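PDB 4OQ1: cell wall surface anchor family protein from Streptococcus pneumoniae, which is an ancillary pilin of the pneumococcal pilus, with CnaB-type domains, and probably fixes the pilus to the cell wall. Local coordinates for residues A[216-221]-A[238-243]; A[150-155]-A[207-212]. The protein carries 3 engineered substitutions. All coordinates share one frame; numbering follows the deposited sequence.

Contact 1: residues A[216-221]-A[238-243]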
loop_
_atom_site.group_PDB
_atom_site.type_symbol
_atom_site.label_atom_id
_atom_site.label_comp_id
_atom_site.label_asym_id
_atom_site.label_seq_id
_atom_site.Cartn_x
_atom_site.Cartn_y
_atom_site.Cartn_z
ATOM N N GLY A 216 -3.760 -7.682 15.130
ATOM C CA GLY A 216 -2.746 -8.629 14.873
ATOM C C GLY A 216 -1.365 -7.990 14.660
ATOM O O GLY A 216 -1.158 -6.788 14.950
ATOM N N ASN A 217 -0.471 -8.820 14.117
ATOM C CA ASN A 217 0.943 -8.473 13.923
ATOM C C ASN A 217 1.191 -8.250 12.442
ATOM O O ASN A 217 0.711 -9.020 11.593
ATOM C CB ASN A 217 1.841 -9.582 14.403
ATOM C CG ASN A 217 1.773 -9.745 15.902
ATOM O OD1 ASN A 217 2.037 -8.810 16.620
ATOM N ND2 ASN A 217 1.349 -10.924 16.370
ATOM N N TYR A 218 1.865 -7.116 12.173
ATOM C CA TYR A 218 2.111 -6.690 10.781
ATOM C C TYR A 218 3.590 -6.282 10.631
ATOM O O TYR A 218 4.263 -6.017 11.598
ATOM C CB TYR A 218 1.176 -5.497 10.355
ATOM C CG TYR A 218 -0.262 -5.910 10.312
ATOM C CD1 TYR A 218 -1.049 -5.775 11.455
ATOM C CD2 TYR A 218 -0.808 -6.512 9.192
ATOM C CE1 TYR A 218 -2.347 -6.188 11.460
ATOM C CE2 TYR A 218 -2.120 -6.989 9.181
ATOM C CZ TYR A 218 -2.906 -6.796 10.328
ATOM O OH TYR A 218 -4.250 -7.191 10.317
ATOM N N ARG A 219 3.993 -6.137 9.367
ATOM C CA ARG A 219 5.346 -5.719 9.001
ATOM C C ARG A 219 5.249 -4.859 7.729
ATOM O O ARG A 219 4.600 -5.265 6.744
ATOM C CB ARG A 219 6.051 -6.984 8.741
ATOM C CG ARG A 219 7.484 -6.962 8.386
ATOM C CD ARG A 219 7.902 -8.438 8.565
ATOM N NE ARG A 219 8.116 -8.916 9.931
ATOM C CZ ARG A 219 8.346 -10.204 10.227
ATOM N NH1 ARG A 219 8.273 -11.124 9.305
ATOM N NH2 ARG A 219 8.547 -10.615 11.453
ATOM N N PHE A 220 5.873 -3.671 7.796
ATOM C CA PHE A 220 6.048 -2.831 6.643
ATOM C C PHE A 220 7.469 -3.093 6.049
ATOM O O PHE A 220 8.457 -2.928 6.755
ATOM C CB PHE A 220 5.893 -1.360 7.012
ATOM C CG PHE A 220 4.523 -0.910 7.204
ATOM C CD1 PHE A 220 3.857 -0.242 6.194
ATOM C CD2 PHE A 220 3.917 -0.971 8.464
ATOM C CE1 PHE A 220 2.568 0.239 6.396
ATOM C CE2 PHE A 220 2.635 -0.459 8.662
ATOM C CZ PHE A 220 1.967 0.125 7.625
ATOM N N LYS A 221 7.538 -3.574 4.797
ATOM C CA LYS A 221 8.783 -3.869 4.145
ATOM C C LYS A 221 9.160 -2.860 3.147
ATOM O O LYS A 221 8.371 -2.534 2.274
ATOM C CB LYS A 221 8.724 -5.237 3.441
ATOM C CG LYS A 221 8.086 -6.329 4.231
ATOM C CD LYS A 221 8.055 -7.610 3.407
ATOM C CE LYS A 221 9.410 -8.209 3.110
ATOM N NZ LYS A 221 9.947 -8.742 4.388
ATOM N N VAL A 238 4.831 -4.023 13.527
ATOM C CA VAL A 238 3.864 -3.169 14.232
ATOM C C VAL A 238 2.758 -4.125 14.692
ATOM O O VAL A 238 2.517 -5.142 14.050
ATOM C CB VAL A 238 3.316 -2.011 13.367
ATOM C CG1 VAL A 238 2.439 -2.505 12.311
ATOM C CG2 VAL A 238 2.488 -1.088 14.244
ATOM N N GLN A 239 2.227 -3.859 15.886
ATOM C CA GLN A 239 1.221 -4.716 16.528
ATOM C C GLN A 239 0.010 -3.855 16.834
ATOM O O GLN A 239 0.120 -2.753 17.443
ATOM C CB GLN A 239 1.743 -5.355 17.791
ATOM C CG GLN A 239 0.723 -6.334 18.445
ATOM C CD GLN A 239 1.250 -6.995 19.733
ATOM O OE1 GLN A 239 1.379 -6.369 20.786
ATOM N NE2 GLN A 239 1.610 -8.242 19.614
ATOM N N LEU A 240 -1.127 -4.328 16.357
ATOM C CA LEU A 240 -2.424 -3.635 16.555
ATOM C C LEU A 240 -3.198 -4.484 17.553
ATOM O O LEU A 240 -3.500 -5.612 17.251
ATOM C CB LEU A 240 -3.193 -3.484 15.269
ATOM C CG LEU A 240 -2.341 -2.762 14.257
ATOM C CD1 LEU A 240 -3.187 -2.587 13.022
ATOM C CD2 LEU A 240 -1.931 -1.394 14.823
ATOM N N VAL A 241 -3.328 -3.987 18.798
ATOM C CA VAL A 241 -4.034 -4.774 19.844
ATOM C C VAL A 241 -5.407 -4.148 20.131
ATOM O O VAL A 241 -6.178 -4.721 20.880
ATOM C CB VAL A 241 -3.265 -4.903 21.164
ATOM C CG1 VAL A 241 -1.868 -5.485 20.953
ATOM C CG2 VAL A 241 -3.171 -3.556 21.850
ATOM N N ASP A 242 -5.737 -3.012 19.529
ATOM C CA ASP A 242 -6.997 -2.288 19.807
ATOM C C ASP A 242 -7.106 -1.171 18.824
ATOM O O ASP A 242 -6.408 -1.209 17.834
ATOM C CB ASP A 242 -7.099 -1.762 21.249
ATOM C CG ASP A 242 -5.973 -0.866 21.638
ATOM O OD1 ASP A 242 -5.512 -0.106 20.796
ATOM O OD2 ASP A 242 -5.536 -0.939 22.819
ATOM N N HIS A 243 -7.938 -0.182 19.074
ATOM C CA HIS A 243 -8.244 0.808 18.050
ATOM C C HIS A 243 -7.474 2.128 18.144
ATOM O O HIS A 243 -7.716 3.051 17.348
ATOM C CB HIS A 243 -9.719 1.140 18.091
ATOM C CG HIS A 243 -10.608 0.028 17.652
ATOM N ND1 HIS A 243 -11.953 -0.016 17.968
ATOM C CD2 HIS A 243 -10.366 -1.060 16.890
ATOM C CE1 HIS A 243 -12.498 -1.086 17.421
ATOM N NE2 HIS A 243 -11.555 -1.737 16.766
HETATM O O HOH W 1 4.491 -6.911 16.008
#
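Tyr218 and Val238 form a hydrogen-bonded pair where strands 216-221 and 238-240 run antiparallel in a CnaB-type, prealbumin-like beta-sandwich domain. Their backbones join twice, Tyr218 N to Val238 O and Val238 N to Tyr218 O, each at 2.8 Å. Gly216 and Leu240 make the next such pair. Leu240 N meets Gly216 O in an almost straight bond (177°), and Gly216 N returns to Leu240 O. The backbone of Gly216 takes a conformation that calls for glycine, since a CB there would press on the preceding carbonyl oxygen.

The inner face carries Tyr218, Val238, Leu240 and Phe220. Val238 CG1 lies between its own N and carbonyl carbon (chi1 70°) and rests on Tyr218 CB at 3.8 Å. The same methyl meets the edge of the Phe220 ring at CE2, 4.2 Å away. The Tyr218 and Leu240 side chains cross at about a right angle, with Leu240 CD1 4.0 Å from Tyr218 CE1. Tyr218 OH hydrogen-bonds to Pro214 O. Val246 and Ile248 of strand 246-254 close over Val238.

Arg219 leaves the inner face and forms salt bridges to Asp237 and Asp176. The other face also bears Asn217 and Gln239, side by side and pointing the same way. Their amide planes are 38° apart. Gln239 NE2 gives a bent hydrogen bond of 3.1 Å to Asn217 OD1, arriving in the carbonyl plane on a lone pair.

Contact 2: residues A[150-155]-A[207-212]; sequences KVKLIK and EIFVTN
Val151 pairs with Val210 and Leu153 with Ile208 where strands 150-155 and 207-211 lie antiparallel, the second strand forming one edge of a four-stranded sheet in the CnaB-type domain. Each pair has two backbone hydrogen bonds. The shortest is Leu153 N to Ile208 O, 2.7 Å. The same carbonyl oxygens also take CA-H contacts: Leu153 O, which accepts from Ile208 N, has Glu207 CA at 3.1 Å.

The tightly packed side faces the domain core, where Val151, Leu153, Ile208 and Val210 are all buried. Val151 and Val210 point the same way, and Val151 CG1 sits 4.1 Å from Val210 CB. Leu153 and Ile208 both reach Phe168 of strand 167-174. Beyond them, Lys155 NZ is covalently linked to Asn252 CG. This is an isopeptide bond of the kind known in CnaB domains, and it ties strand 150-157 to strand 246-254.

The opposite face is more open to solvent. Phe209 is exposed, and Lys150, Lys152 and Glu207 are partly so. The ring edge meets Lys152 CB at CD1, 3.9 Å away, and CZ comes equally near Lys150 CB. The Lys150 amine goes instead to Thr148 O and probably to His243 O. Lys152 crosses Glu207 obliquely, with CD of the lysine 3.9 Å from CD of the glutamate. Glu207 OE2 has its salt bridge with Arg162, while Lys152 NZ stays 4.3 Å from Glu207 OE1, too far for a salt bridge.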
loop_
_atom_site.group_PDB
_atom_site.type_symbol
_atom_site.label_atom_id
_atom_site.label_comp_id
_atom_site.label_asym_id
_atom_site.label_seq_id
_atom_site.Cartn_x
_atom_site.Cartn_y
_atom_site.Cartn_z
ATOM N N LYS A 150 -5.870 1.856 13.348
ATOM C CA LYS A 150 -5.206 2.944 12.635
ATOM C C LYS A 150 -3.722 2.804 12.887
ATOM O O LYS A 150 -3.266 2.666 14.060
ATOM C CB LYS A 150 -5.614 4.347 13.134
ATOM C CG LYS A 150 -7.050 4.472 13.557
ATOM C CD LYS A 150 -7.271 5.766 14.315
ATOM C CE LYS A 150 -8.607 5.766 15.031
ATOM N NZ LYS A 150 -8.981 4.578 15.819
ATOM N N VAL A 151 -2.966 2.895 11.803
ATOM C CA VAL A 151 -1.472 2.884 11.896
ATOM C C VAL A 151 -0.880 3.866 10.947
ATOM O O VAL A 151 -1.376 4.057 9.833
ATOM C CB VAL A 151 -0.860 1.469 11.807
ATOM C CG1 VAL A 151 -1.393 0.734 10.659
ATOM C CG2 VAL A 151 0.680 1.566 11.747
ATOM N N LYS A 152 0.144 4.583 11.452
ATOM C CA LYS A 152 0.782 5.643 10.761
ATOM C C LYS A 152 2.269 5.332 10.717
ATOM O O LYS A 152 2.927 5.078 11.752
ATOM C CB LYS A 152 0.487 7.038 11.385
ATOM C CG LYS A 152 1.126 8.134 10.609
ATOM C CD LYS A 152 1.094 9.515 11.233
ATOM C CE LYS A 152 -0.309 9.942 11.653
ATOM N NZ LYS A 152 -0.328 11.265 12.349
ATOM N N LEU A 153 2.796 5.269 9.501
ATOM C CA LEU A 153 4.227 5.115 9.268
ATOM C C LEU A 153 4.819 6.472 8.915
ATOM O O LEU A 153 4.298 7.189 8.035
ATOM C CB LEU A 153 4.525 4.040 8.205
ATOM C CG LEU A 153 6.004 3.717 7.914
ATOM C CD1 LEU A 153 6.119 2.287 7.340
ATOM C CD2 LEU A 153 6.478 4.757 6.960
ATOM N N ILE A 154 5.901 6.817 9.623
ATOM C CA ILE A 154 6.642 8.049 9.390
ATOM C C ILE A 154 8.048 7.687 8.891
ATOM O O ILE A 154 8.798 7.024 9.578
ATOM C CB ILE A 154 6.796 8.946 10.637
ATOM C CG1 ILE A 154 5.420 9.375 11.138
ATOM C CG2 ILE A 154 7.557 10.183 10.189
ATOM C CD1 ILE A 154 5.455 10.264 12.356
ATOM N N LYS A 155 8.341 8.134 7.680
ATOM C CA LYS A 155 9.602 7.908 7.018
ATOM C C LYS A 155 10.463 9.156 7.012
ATOM O O LYS A 155 10.109 10.159 6.490
ATOM C CB LYS A 155 9.369 7.428 5.594
ATOM C CG LYS A 155 10.587 6.893 4.889
ATOM C CD LYS A 155 11.303 5.779 5.616
ATOM C CE LYS A 155 12.518 5.265 4.857
ATOM N NZ LYS A 155 13.815 5.970 5.073
ATOM N N GLU A 207 4.414 10.206 5.187
ATOM C CA GLU A 207 3.526 9.389 6.011
ATOM C C GLU A 207 2.794 8.369 5.178
ATOM O O GLU A 207 2.485 8.622 4.033
ATOM C CB GLU A 207 2.554 10.177 6.885
ATOM C CG GLU A 207 3.285 11.222 7.690
ATOM C CD GLU A 207 2.431 12.027 8.637
ATOM O OE1 GLU A 207 1.214 12.128 8.380
ATOM O OE2 GLU A 207 3.034 12.649 9.548
ATOM N N ILE A 208 2.644 7.177 5.736
ATOM C CA ILE A 208 1.637 6.247 5.255
ATOM C C ILE A 208 0.618 5.969 6.371
ATOM O O ILE A 208 0.980 5.611 7.519
ATOM C CB ILE A 208 2.240 4.945 4.732
ATOM C CG1 ILE A 208 3.128 5.195 3.499
ATOM C CG2 ILE A 208 1.177 3.919 4.372
ATOM C CD1 ILE A 208 4.082 4.015 3.199
ATOM N N PHE A 209 -0.637 6.023 6.015
ATOM C CA PHE A 209 -1.755 5.838 6.989
ATOM C C PHE A 209 -2.680 4.759 6.533
ATOM O O PHE A 209 -3.230 4.842 5.423
ATOM C CB PHE A 209 -2.516 7.177 7.171
ATOM C CG PHE A 209 -3.446 7.203 8.356
ATOM C CD1 PHE A 209 -2.949 7.395 9.606
ATOM C CD2 PHE A 209 -4.802 7.079 8.195
ATOM C CE1 PHE A 209 -3.780 7.404 10.736
ATOM C CE2 PHE A 209 -5.664 7.101 9.314
ATOM C CZ PHE A 209 -5.135 7.259 10.582
ATOM N N VAL A 210 -2.805 3.705 7.339
ATOM C CA VAL A 210 -3.642 2.548 7.009
ATOM C C VAL A 210 -4.669 2.325 8.090
ATOM O O VAL A 210 -4.311 2.109 9.282
ATOM C CB VAL A 210 -2.818 1.251 6.882
ATOM C CG1 VAL A 210 -3.717 0.139 6.399
ATOM C CG2 VAL A 210 -1.663 1.507 5.900
ATOM N N THR A 211 -5.932 2.264 7.686
ATOM C CA THR A 211 -7.044 1.952 8.600
ATOM C C THR A 211 -7.674 0.573 8.415
ATOM O O THR A 211 -7.601 -0.013 7.346
ATOM C CB THR A 211 -8.129 3.020 8.499
ATOM O OG1 THR A 211 -8.688 3.083 7.196
ATOM C CG2 THR A 211 -7.575 4.340 8.780
ATOM N N ASN A 212 -8.339 0.088 9.468
ATOM C CA ASN A 212 -9.218 -1.071 9.439
ATOM C C ASN A 212 -8.532 -2.402 9.312
ATOM O O ASN A 212 -9.158 -3.396 9.015
ATOM C CB ASN A 212 -10.203 -0.967 8.307
ATOM C CG ASN A 212 -11.376 -1.849 8.497
ATOM O OD1 ASN A 212 -12.076 -1.716 9.478
ATOM N ND2 ASN A 212 -11.560 -2.815 7.610
#

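Both contacts belong to one prealbumin-like domain, and their centres are about 11 Å apart. They follow in series along the chain: contact 2 closes at strand 207-211, and strand 216-224 then opens contact 1. Each lies in a different sheet of the sandwich, contact 2 in the four-stranded one and contact 1 in the antiparallel one. The two sheets meet through side chains. Phe220 CG packs 3.6 Å from Leu153 CD1, and Val238 CG2 lies 4.1 Å from Val151 CG2. Each contact thus contributes to one wall of a shared hydrophobic core in the middle domain of the pilin.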